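Local coordinates for shikimate dehydrogenase-like protein HI_0607 (Haemophilus influenzae, PDB 1NPY) that oxidises shikimate to 3-dehydroshikimate with NADP(+) in vitro, though far less actively than classical AroE enzymes, so its biological substrate may be another compound, at residues G14-N25 against F35-Q43. Sequence-based numbering, arbitrary orientation.
Sequences GRPSNFGTTFHN and FIYKAFTTQ
The imidazole of His24 and the phenol ring of Tyr37 form an offset stack, their planes only 7° apart and their centroids separated by 4.2 Å. Tyr37 CE1 sits over the centre of the imidazole; the opposite face receives Phe23 CD2 near its rim, and Gly20 CA lies at the imidazole edge. The same face of the tyrosine that meets His24 also carries Gly20 O, while Thr21 OG1 lies in plane at its edge. With CG anti to the backbone N (chi1 -165°), the Tyr37 ring rises from the strand to the helix. ND1 of His24 donates to Gly20 O (3.1 Å), which lies in the plane of the ring; this bond and the stack together limit the turning of the imidazole. His24 N is a second donor to the same oxygen. Farther along, Thr21 OG1 accepts a weak, bent bond from Ala39 N (3.2 Å, 135°). Pro16 then lays CB against Ala39 CB at 4.0 Å and CG near Phe40 O, just before Ser17 OG caps the helix by accepting from Phe19 N. The first turns of helix 19-31 thus run antiparallel to strand 35-40, an outermost strand of its sheet within the chain, in the substrate-binding domain's beta-alpha-beta crossover that starts from strand 7-12. The chemistry implies a helix-to-sheet join in which Gly20 O, through the ring N-H, helps to hold the imidazole flat against the strand's tyrosine.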
# COMPACT_ATOMS: atom_id res chain seq x y z
N GLY A 14 -13.67 -3.43 -7.56
CA GLY A 14 -15.05 -3.84 -7.37
C GLY A 14 -15.87 -2.71 -6.79
O GLY A 14 -17.09 -2.63 -7.05
N ARG A 15 -15.21 -1.82 -6.05
CA ARG A 15 -15.85 -0.66 -5.42
C ARG A 15 -14.96 0.56 -5.61
O ARG A 15 -14.14 0.89 -4.75
CB ARG A 15 -16.12 -0.90 -3.93
CG ARG A 15 -17.25 -1.90 -3.66
CD ARG A 15 -18.54 -1.71 -4.47
NE ARG A 15 -19.38 -0.61 -4.01
CZ ARG A 15 -20.06 -0.60 -2.87
NH1 ARG A 15 -20.00 -1.63 -2.03
NH2 ARG A 15 -20.80 0.46 -2.57
N PRO A 16 -15.09 1.20 -6.77
CA PRO A 16 -14.26 2.37 -7.06
C PRO A 16 -14.37 3.50 -6.03
O PRO A 16 -15.44 3.80 -5.46
CB PRO A 16 -14.76 2.84 -8.43
CG PRO A 16 -15.42 1.65 -9.07
CD PRO A 16 -15.99 0.88 -7.90
N SER A 17 -13.21 4.11 -5.80
CA SER A 17 -13.08 5.29 -4.97
C SER A 17 -12.81 6.50 -5.87
O SER A 17 -12.55 6.37 -7.06
CB SER A 17 -11.95 5.06 -3.96
OG SER A 17 -11.30 6.26 -3.58
N ASN A 18 -12.95 7.69 -5.29
CA ASN A 18 -12.62 8.92 -6.00
C ASN A 18 -11.20 9.41 -5.75
O ASN A 18 -10.82 10.40 -6.37
CB ASN A 18 -13.56 10.05 -5.65
CG ASN A 18 -14.72 10.14 -6.62
OD1 ASN A 18 -14.53 10.11 -7.84
ND2 ASN A 18 -15.93 10.27 -6.09
N PHE A 19 -10.46 8.73 -4.89
CA PHE A 19 -9.14 9.23 -4.50
C PHE A 19 -8.25 9.41 -5.72
O PHE A 19 -7.76 10.49 -5.98
CB PHE A 19 -8.43 8.31 -3.49
CG PHE A 19 -7.00 8.74 -3.25
CD1 PHE A 19 -6.73 9.80 -2.40
CD2 PHE A 19 -5.95 8.14 -3.91
CE1 PHE A 19 -5.45 10.24 -2.19
CE2 PHE A 19 -4.65 8.57 -3.72
CZ PHE A 19 -4.41 9.62 -2.86
N GLY A 20 -8.02 8.35 -6.49
CA GLY A 20 -7.05 8.42 -7.58
C GLY A 20 -7.47 9.36 -8.69
O GLY A 20 -6.65 10.11 -9.26
N THR A 21 -8.75 9.36 -9.06
CA THR A 21 -9.27 10.27 -10.08
C THR A 21 -9.01 11.72 -9.66
O THR A 21 -8.55 12.54 -10.47
CB THR A 21 -10.75 10.02 -10.36
OG1 THR A 21 -10.93 8.66 -10.77
CG2 THR A 21 -11.29 10.85 -11.51
N THR A 22 -9.22 12.05 -8.39
CA THR A 22 -8.95 13.41 -7.93
C THR A 22 -7.47 13.78 -7.95
O THR A 22 -7.04 14.78 -8.54
CB THR A 22 -9.56 13.57 -6.53
OG1 THR A 22 -10.97 13.35 -6.61
CG2 THR A 22 -9.44 15.01 -6.05
N PHE A 23 -6.68 12.88 -7.39
CA PHE A 23 -5.24 13.04 -7.15
C PHE A 23 -4.48 13.08 -8.46
O PHE A 23 -3.69 13.99 -8.69
CB PHE A 23 -4.77 11.85 -6.31
CG PHE A 23 -3.33 11.87 -5.90
CD1 PHE A 23 -2.94 12.58 -4.78
CD2 PHE A 23 -2.37 11.14 -6.57
CE1 PHE A 23 -1.59 12.58 -4.37
CE2 PHE A 23 -1.05 11.11 -6.14
CZ PHE A 23 -0.66 11.88 -5.05
N HIS A 24 -4.68 12.07 -9.32
CA HIS A 24 -3.90 12.05 -10.56
C HIS A 24 -4.23 13.21 -11.52
O HIS A 24 -3.35 13.84 -12.12
CB HIS A 24 -4.05 10.70 -11.27
CG HIS A 24 -3.34 9.56 -10.60
ND1 HIS A 24 -3.92 8.77 -9.64
CD2 HIS A 24 -2.13 9.01 -10.86
CE1 HIS A 24 -3.06 7.85 -9.25
NE2 HIS A 24 -1.97 7.96 -9.99
N ASN A 25 -5.51 13.52 -11.67
CA ASN A 25 -5.92 14.60 -12.54
C ASN A 25 -5.41 15.97 -12.07
O ASN A 25 -4.95 16.78 -12.88
CB ASN A 25 -7.44 14.64 -12.77
CG ASN A 25 -7.93 13.52 -13.69
OD1 ASN A 25 -8.82 12.74 -13.30
ND2 ASN A 25 -7.35 13.40 -14.87
N PHE A 35 -2.74 13.95 -20.13
CA PHE A 35 -3.19 12.71 -19.51
C PHE A 35 -4.50 13.04 -18.81
O PHE A 35 -4.70 14.17 -18.34
CB PHE A 35 -2.23 12.24 -18.42
CG PHE A 35 -1.06 11.39 -18.87
CD1 PHE A 35 -0.03 11.93 -19.63
CD2 PHE A 35 -0.95 10.07 -18.45
CE1 PHE A 35 1.05 11.15 -20.00
CE2 PHE A 35 0.11 9.30 -18.80
CZ PHE A 35 1.12 9.84 -19.60
N ILE A 36 -5.38 12.05 -18.73
CA ILE A 36 -6.56 12.03 -17.85
C ILE A 36 -6.64 10.70 -17.11
O ILE A 36 -6.10 9.68 -17.55
CB ILE A 36 -7.86 12.25 -18.62
CG1 ILE A 36 -8.03 11.23 -19.74
CG2 ILE A 36 -7.94 13.67 -19.11
CD1 ILE A 36 -9.44 11.13 -20.34
N TYR A 37 -7.27 10.72 -15.94
CA TYR A 37 -7.42 9.53 -15.13
C TYR A 37 -8.91 9.31 -14.82
O TYR A 37 -9.63 10.27 -14.54
CB TYR A 37 -6.72 9.72 -13.78
CG TYR A 37 -6.49 8.45 -12.98
CD1 TYR A 37 -5.24 7.81 -13.01
CD2 TYR A 37 -7.48 7.88 -12.18
CE1 TYR A 37 -4.98 6.68 -12.27
CE2 TYR A 37 -7.21 6.75 -11.41
CZ TYR A 37 -5.95 6.17 -11.44
OH TYR A 37 -5.62 5.06 -10.70
N LYS A 38 -9.35 8.06 -14.89
CA LYS A 38 -10.68 7.72 -14.39
C LYS A 38 -10.73 6.32 -13.78
O LYS A 38 -10.10 5.39 -14.28
CB LYS A 38 -11.71 7.80 -15.51
CG LYS A 38 -13.13 7.91 -14.99
CD LYS A 38 -14.15 7.86 -16.11
CE LYS A 38 -14.79 6.48 -16.22
NZ LYS A 38 -15.66 6.14 -15.05
N ALA A 39 -11.48 6.18 -12.68
CA ALA A 39 -11.79 4.87 -12.12
C ALA A 39 -12.90 4.18 -12.90
O ALA A 39 -13.92 4.77 -13.29
CB ALA A 39 -12.19 5.03 -10.66
N PHE A 40 -12.70 2.87 -13.06
CA PHE A 40 -13.66 2.00 -13.72
C PHE A 40 -13.94 0.79 -12.85
O PHE A 40 -13.25 0.51 -11.87
CB PHE A 40 -13.13 1.52 -15.07
CG PHE A 40 -12.97 2.58 -16.14
CD1 PHE A 40 -13.86 2.66 -17.20
CD2 PHE A 40 -11.86 3.39 -16.18
CE1 PHE A 40 -13.68 3.57 -18.22
CE2 PHE A 40 -11.67 4.30 -17.20
CZ PHE A 40 -12.58 4.40 -18.24
N THR A 41 -14.99 0.04 -13.17
CA THR A 41 -15.22 -1.27 -12.60
C THR A 41 -15.52 -2.23 -13.73
O THR A 41 -15.61 -1.86 -14.90
CB THR A 41 -16.37 -1.26 -11.57
OG1 THR A 41 -16.41 -2.50 -10.84
CG2 THR A 41 -17.69 -1.09 -12.31
N THR A 42 -15.58 -3.51 -13.38
CA THR A 42 -15.83 -4.57 -14.34
C THR A 42 -16.27 -5.81 -13.59
O THR A 42 -16.04 -5.94 -12.38
CB THR A 42 -14.55 -4.89 -15.16
OG1 THR A 42 -14.80 -5.85 -16.19
CG2 THR A 42 -13.47 -5.53 -14.29
N GLN A 43 -16.98 -6.65 -14.34
CA GLN A 43 -17.28 -8.01 -13.89
C GLN A 43 -16.60 -9.04 -14.77
O GLN A 43 -16.86 -10.25 -14.66
CB GLN A 43 -18.79 -8.25 -13.85
CG GLN A 43 -19.57 -7.31 -12.94
CD GLN A 43 -21.00 -7.76 -12.86
OE1 GLN A 43 -21.82 -7.38 -13.69
NE2 GLN A 43 -21.29 -8.64 -11.91